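Local atomic coordinates of Rho guanine nucleotide exchange factor 11 (Homo sapiens, PDB entry 5JHH), a protein that probably activates the small GTPase RhoA by promoting exchange of GDP for GTP, through a catalytic DH domain followed by a PH domain. Residues Q50-E55 and E61-L66; L175-I180 and D199-I204. All coordinates share one frame; numbering follows the deposited sequence.

Contact 1: Q50-E55 and E61-L66; sequences QRMKKE and EELARL
The last turn of the helix that ends at Lys54 runs almost antiparallel to helix 61-66, at 168° with the two axes 10.8 Å apart, and Lys53 lies across from Leu63 with 7.4 Å between their CA atoms. Leu63 lies at the centre of the contact, its two methyls shared between Met52 and Lys53. Its CD1 rests against Met52, touching SD at 3.9 Å and packing equally near Met52 CB. The other methyl, CD2, presses on the backbone of the facing helix, 3.7 Å from Lys53 CA, and on the root of that lysine's side chain. With CG anti to the backbone N (chi1 -174°), the fork of Leu63 lies against the facing helix. Met52, extended beyond CG, carries its sulfur past Leu63, with Met52 SD 4.2 Å from Leu66 CD2. Cutting Leu63 back to an alanine removes both methyls and would probably leave Met52 CB and the base of Lys53 without this neighbour, opening a gap. Met58 also touches Met52 and Leu63, while Phe144 and Met145 of helix 139-150 pack on Met52. No hydrogen bond or salt bridge spans this helical hairpin: van der Waals contact holds the segments, Lys53 giving carbon and not its charge.

Contact 2: L175-I180 and D199-I204; sequences LLLESI and DQCREI
Glu178 and Arg202 meet in a salt bridge whose atoms, OE2 of the glutamate and NH2 of the arginine, are modelled too close together, so its detail is doubtful. As modelled, the glutamate comes in at the edge of the guanidinium, not over a face, and the two planes are turned 47° from each other. Both chains are stretched out: Arg202 runs extended from CG to NE, Glu178 beyond CG, and they cross at about a right angle. On the arginine's other terminal nitrogen, NH1 lies 3.6 Å from Asp199 OD1, one turn back on the same helix. Glu178, Arg202 and Asp199 form a small salt-bridge network, with the like charge of Arg198 close to Arg202 NH1; the acids would probably offset that repulsion. Within the helical bundle of the DH domain, this joins helix 165-182 to the long helix 189-227 that leads on toward the PH domain. Deeper in, Leu177 CD1 reaches Cys201 SG at 3.7 Å, a single apolar touch between residues whose CA atoms are 9.1 Å apart. CG of Leu177 stands anti to the carbonyl carbon (chi1 -69°), and from there CD1 meets the sulfur. Met101 and Phe105 of helix 98-105 close in on Leu177 and Cys201 respectively.

In the fold
Both contacts belong to the helical DH domain but share no helix through their segments: contact 1 joins the end of helix 18-54 to the short helix 60-66, and contact 2 joins helix 165-182 to helix 189-227. Their centres are 33 Å apart. Helix 18-54 still connects the two regions, since Val26, Glu29 and Leu30 near its start touch residues of 175-180. Contact 1 is the more buried, made by apolar atoms alone, the lysine lending only carbon; contact 2 is only partly buried, with an apolar touch inside and charges toward its rim. Another protein chain packs near contact 2, with an aromatic side chain on Arg202, whereas none touches the segments of contact 1.

Contact 1: Q50-E55 and E61-L66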
# COMPACT_ATOMS: atom_id res chain seq x y z
N GLN A 50 -0.09 26.31 7.55
CA GLN A 50 -0.31 27.74 7.84
C GLN A 50 0.98 28.51 7.95
O GLN A 50 1.05 29.65 7.51
CB GLN A 50 -1.09 27.95 9.13
CG GLN A 50 -2.48 27.36 9.07
CD GLN A 50 -3.41 28.05 8.11
OE1 GLN A 50 -3.22 29.20 7.75
NE2 GLN A 50 -4.41 27.32 7.65
N ARG A 51 2.02 27.87 8.47
CA ARG A 51 3.31 28.52 8.55
C ARG A 51 3.98 28.61 7.18
O ARG A 51 4.62 29.62 6.85
CB ARG A 51 4.22 27.85 9.55
CG ARG A 51 3.74 27.92 11.00
CD ARG A 51 4.80 27.36 11.95
NE ARG A 51 6.06 28.11 11.76
CZ ARG A 51 7.30 27.62 11.87
NH1 ARG A 51 7.53 26.33 12.17
NH2 ARG A 51 8.33 28.44 11.64
N MET A 52 3.84 27.59 6.35
CA MET A 52 4.45 27.67 5.04
C MET A 52 3.82 28.81 4.27
O MET A 52 4.45 29.46 3.46
CB MET A 52 4.24 26.37 4.26
CG MET A 52 4.98 25.19 4.86
SD MET A 52 4.69 23.69 3.94
CE MET A 52 5.71 22.55 4.85
N LYS A 53 2.51 28.93 4.45
CA LYS A 53 1.74 29.91 3.74
C LYS A 53 2.09 31.29 4.24
O LYS A 53 2.42 32.15 3.46
CB LYS A 53 0.27 29.66 3.98
CG LYS A 53 -0.66 30.43 3.05
CD LYS A 53 -1.83 31.01 3.81
CE LYS A 53 -3.12 30.84 3.05
NZ LYS A 53 -3.60 29.44 3.23
N LYS A 54 1.97 31.49 5.55
CA LYS A 54 2.20 32.78 6.17
C LYS A 54 3.64 33.28 5.92
O LYS A 54 3.82 34.44 5.60
CB LYS A 54 1.89 32.73 7.68
CG LYS A 54 2.53 33.85 8.52
CD LYS A 54 1.69 35.13 8.52
CE LYS A 54 0.77 35.23 9.74
NZ LYS A 54 1.54 35.21 11.01
N GLU A 55 4.66 32.42 6.05
CA GLU A 55 6.04 32.88 5.84
C GLU A 55 6.57 32.66 4.40
O GLU A 55 7.78 32.70 4.19
CB GLU A 55 6.97 32.16 6.81
CG GLU A 55 6.65 32.43 8.27
CD GLU A 55 7.37 31.47 9.23
OE1 GLU A 55 8.49 31.00 8.89
OE2 GLU A 55 6.82 31.19 10.32
N GLU A 61 1.50 28.34 -5.79
CA GLU A 61 1.16 27.28 -6.73
C GLU A 61 1.69 25.94 -6.25
O GLU A 61 1.00 24.93 -6.39
CB GLU A 61 1.70 27.59 -8.12
CG GLU A 61 1.06 28.83 -8.76
CD GLU A 61 1.68 30.17 -8.35
OE1 GLU A 61 2.64 30.24 -7.53
OE2 GLU A 61 1.21 31.20 -8.86
N GLU A 62 2.90 25.92 -5.66
CA GLU A 62 3.43 24.67 -5.13
C GLU A 62 2.73 24.26 -3.87
O GLU A 62 2.44 23.10 -3.69
CB GLU A 62 4.94 24.74 -4.85
CG GLU A 62 5.80 24.61 -6.09
CD GLU A 62 7.28 24.95 -5.84
OE1 GLU A 62 7.79 24.75 -4.68
OE2 GLU A 62 7.93 25.41 -6.81
N LEU A 63 2.50 25.20 -2.97
CA LEU A 63 1.87 24.87 -1.72
C LEU A 63 0.45 24.28 -1.98
O LEU A 63 0.04 23.31 -1.33
CB LEU A 63 1.79 26.12 -0.86
CG LEU A 63 1.28 25.94 0.54
CD1 LEU A 63 2.15 24.97 1.32
CD2 LEU A 63 1.18 27.28 1.21
N ALA A 64 -0.26 24.79 -2.97
CA ALA A 64 -1.61 24.29 -3.22
C ALA A 64 -1.54 22.85 -3.69
O ALA A 64 -2.46 22.08 -3.42
CB ALA A 64 -2.37 25.14 -4.24
N ARG A 65 -0.45 22.47 -4.35
CA ARG A 65 -0.36 21.09 -4.81
C ARG A 65 -0.03 20.15 -3.67
O ARG A 65 -0.40 18.98 -3.70
CB ARG A 65 0.59 20.94 -6.02
CG ARG A 65 -0.13 21.42 -7.30
CD ARG A 65 0.66 21.27 -8.58
NE ARG A 65 1.89 22.05 -8.55
CZ ARG A 65 2.12 23.18 -9.24
NH1 ARG A 65 1.21 23.68 -10.06
NH2 ARG A 65 3.29 23.81 -9.12
N LEU A 66 0.66 20.65 -2.66
CA LEU A 66 1.03 19.84 -1.51
C LEU A 66 -0.16 19.73 -0.51
O LEU A 66 -0.37 18.70 0.04
CB LEU A 66 2.23 20.46 -0.84
CG LEU A 66 2.58 19.87 0.51
CD1 LEU A 66 3.04 18.45 0.35
CD2 LEU A 66 3.70 20.69 1.15

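Contact 2: L175-I180 and D199-I204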
# COMPACT_ATOMS: atom_id res chain seq x y z
N LEU A 175 -12.25 -2.02 8.07
CA LEU A 175 -11.82 -2.97 9.08
C LEU A 175 -12.55 -2.67 10.37
O LEU A 175 -13.00 -3.57 11.06
CB LEU A 175 -10.33 -2.85 9.29
CG LEU A 175 -9.38 -3.29 8.15
CD1 LEU A 175 -7.93 -2.92 8.53
CD2 LEU A 175 -9.48 -4.78 7.96
N LEU A 176 -12.68 -1.40 10.72
CA LEU A 176 -13.42 -1.07 11.90
C LEU A 176 -14.88 -1.42 11.73
O LEU A 176 -15.50 -1.81 12.71
CB LEU A 176 -13.26 0.38 12.30
CG LEU A 176 -11.86 0.68 12.84
CD1 LEU A 176 -11.55 2.16 12.65
CD2 LEU A 176 -11.79 0.28 14.32
N LEU A 177 -15.44 -1.30 10.52
CA LEU A 177 -16.84 -1.67 10.32
C LEU A 177 -17.04 -3.20 10.39
O LEU A 177 -18.00 -3.69 11.02
CB LEU A 177 -17.45 -1.05 9.06
CG LEU A 177 -17.64 0.47 9.15
CD1 LEU A 177 -17.80 1.16 7.78
CD2 LEU A 177 -18.84 0.81 9.98
N GLU A 178 -16.13 -3.97 9.78
CA GLU A 178 -16.23 -5.43 9.79
C GLU A 178 -16.25 -5.91 11.22
O GLU A 178 -17.10 -6.69 11.61
CB GLU A 178 -15.10 -6.09 9.01
CG GLU A 178 -15.37 -6.16 7.51
CD GLU A 178 -14.11 -6.20 6.64
OE1 GLU A 178 -13.17 -6.94 7.01
OE2 GLU A 178 -14.03 -5.49 5.59
N SER A 179 -15.39 -5.37 12.05
CA SER A 179 -15.38 -5.76 13.43
C SER A 179 -16.63 -5.35 14.25
O SER A 179 -17.07 -6.08 15.14
CB SER A 179 -14.11 -5.24 14.08
OG SER A 179 -14.33 -5.17 15.47
N ILE A 180 -17.21 -4.19 13.97
CA ILE A 180 -18.48 -3.83 14.61
C ILE A 180 -19.60 -4.77 14.19
O ILE A 180 -20.45 -5.17 15.02
CB ILE A 180 -18.89 -2.41 14.26
CG1 ILE A 180 -17.93 -1.41 14.90
CG2 ILE A 180 -20.30 -2.09 14.73
CD1 ILE A 180 -18.00 -0.04 14.25
N ASP A 199 -19.43 -1.67 2.70
CA ASP A 199 -19.23 -1.81 1.26
C ASP A 199 -18.94 -0.45 0.55
O ASP A 199 -18.22 -0.39 -0.47
CB ASP A 199 -20.48 -2.45 0.62
CG ASP A 199 -20.72 -3.92 1.07
OD1 ASP A 199 -19.85 -4.59 1.67
OD2 ASP A 199 -21.80 -4.41 0.79
N GLN A 200 -19.55 0.63 1.05
CA GLN A 200 -19.39 1.93 0.40
C GLN A 200 -17.99 2.46 0.72
O GLN A 200 -17.33 2.95 -0.17
CB GLN A 200 -20.48 2.91 0.82
CG GLN A 200 -21.85 2.69 0.18
CD GLN A 200 -21.97 3.33 -1.17
OE1 GLN A 200 -21.27 2.97 -2.09
NE2 GLN A 200 -22.89 4.27 -1.31
N CYS A 201 -17.51 2.25 1.94
CA CYS A 201 -16.10 2.51 2.27
C CYS A 201 -15.11 1.81 1.34
O CYS A 201 -14.13 2.40 0.92
CB CYS A 201 -15.75 2.10 3.66
SG CYS A 201 -16.53 3.10 4.89
N ARG A 202 -15.36 0.56 1.02
CA ARG A 202 -14.49 -0.10 0.04
C ARG A 202 -14.45 0.61 -1.29
O ARG A 202 -13.40 0.75 -1.93
CB ARG A 202 -14.92 -1.54 -0.17
CG ARG A 202 -14.48 -2.39 1.01
CD ARG A 202 -14.75 -3.87 0.78
NE ARG A 202 -14.46 -4.62 1.98
CZ ARG A 202 -15.29 -5.50 2.56
NH1 ARG A 202 -16.48 -5.79 2.02
NH2 ARG A 202 -14.91 -6.12 3.67
N GLU A 203 -15.63 1.02 -1.71
CA GLU A 203 -15.83 1.74 -2.97
C GLU A 203 -15.12 3.10 -2.95
O GLU A 203 -14.51 3.54 -3.91
CB GLU A 203 -17.34 1.91 -3.13
CG GLU A 203 -17.87 1.59 -4.50
CD GLU A 203 -17.44 0.27 -5.07
OE1 GLU A 203 -17.78 -0.77 -4.48
OE2 GLU A 203 -16.79 0.29 -6.16
N ILE A 204 -15.13 3.73 -1.79
CA ILE A 204 -14.42 4.97 -1.63
C ILE A 204 -12.94 4.71 -1.76
O ILE A 204 -12.23 5.48 -2.36
CB ILE A 204 -14.74 5.56 -0.24
CG1 ILE A 204 -16.14 6.16 -0.26
CG2 ILE A 204 -13.71 6.55 0.18
CD1 ILE A 204 -16.62 6.49 1.15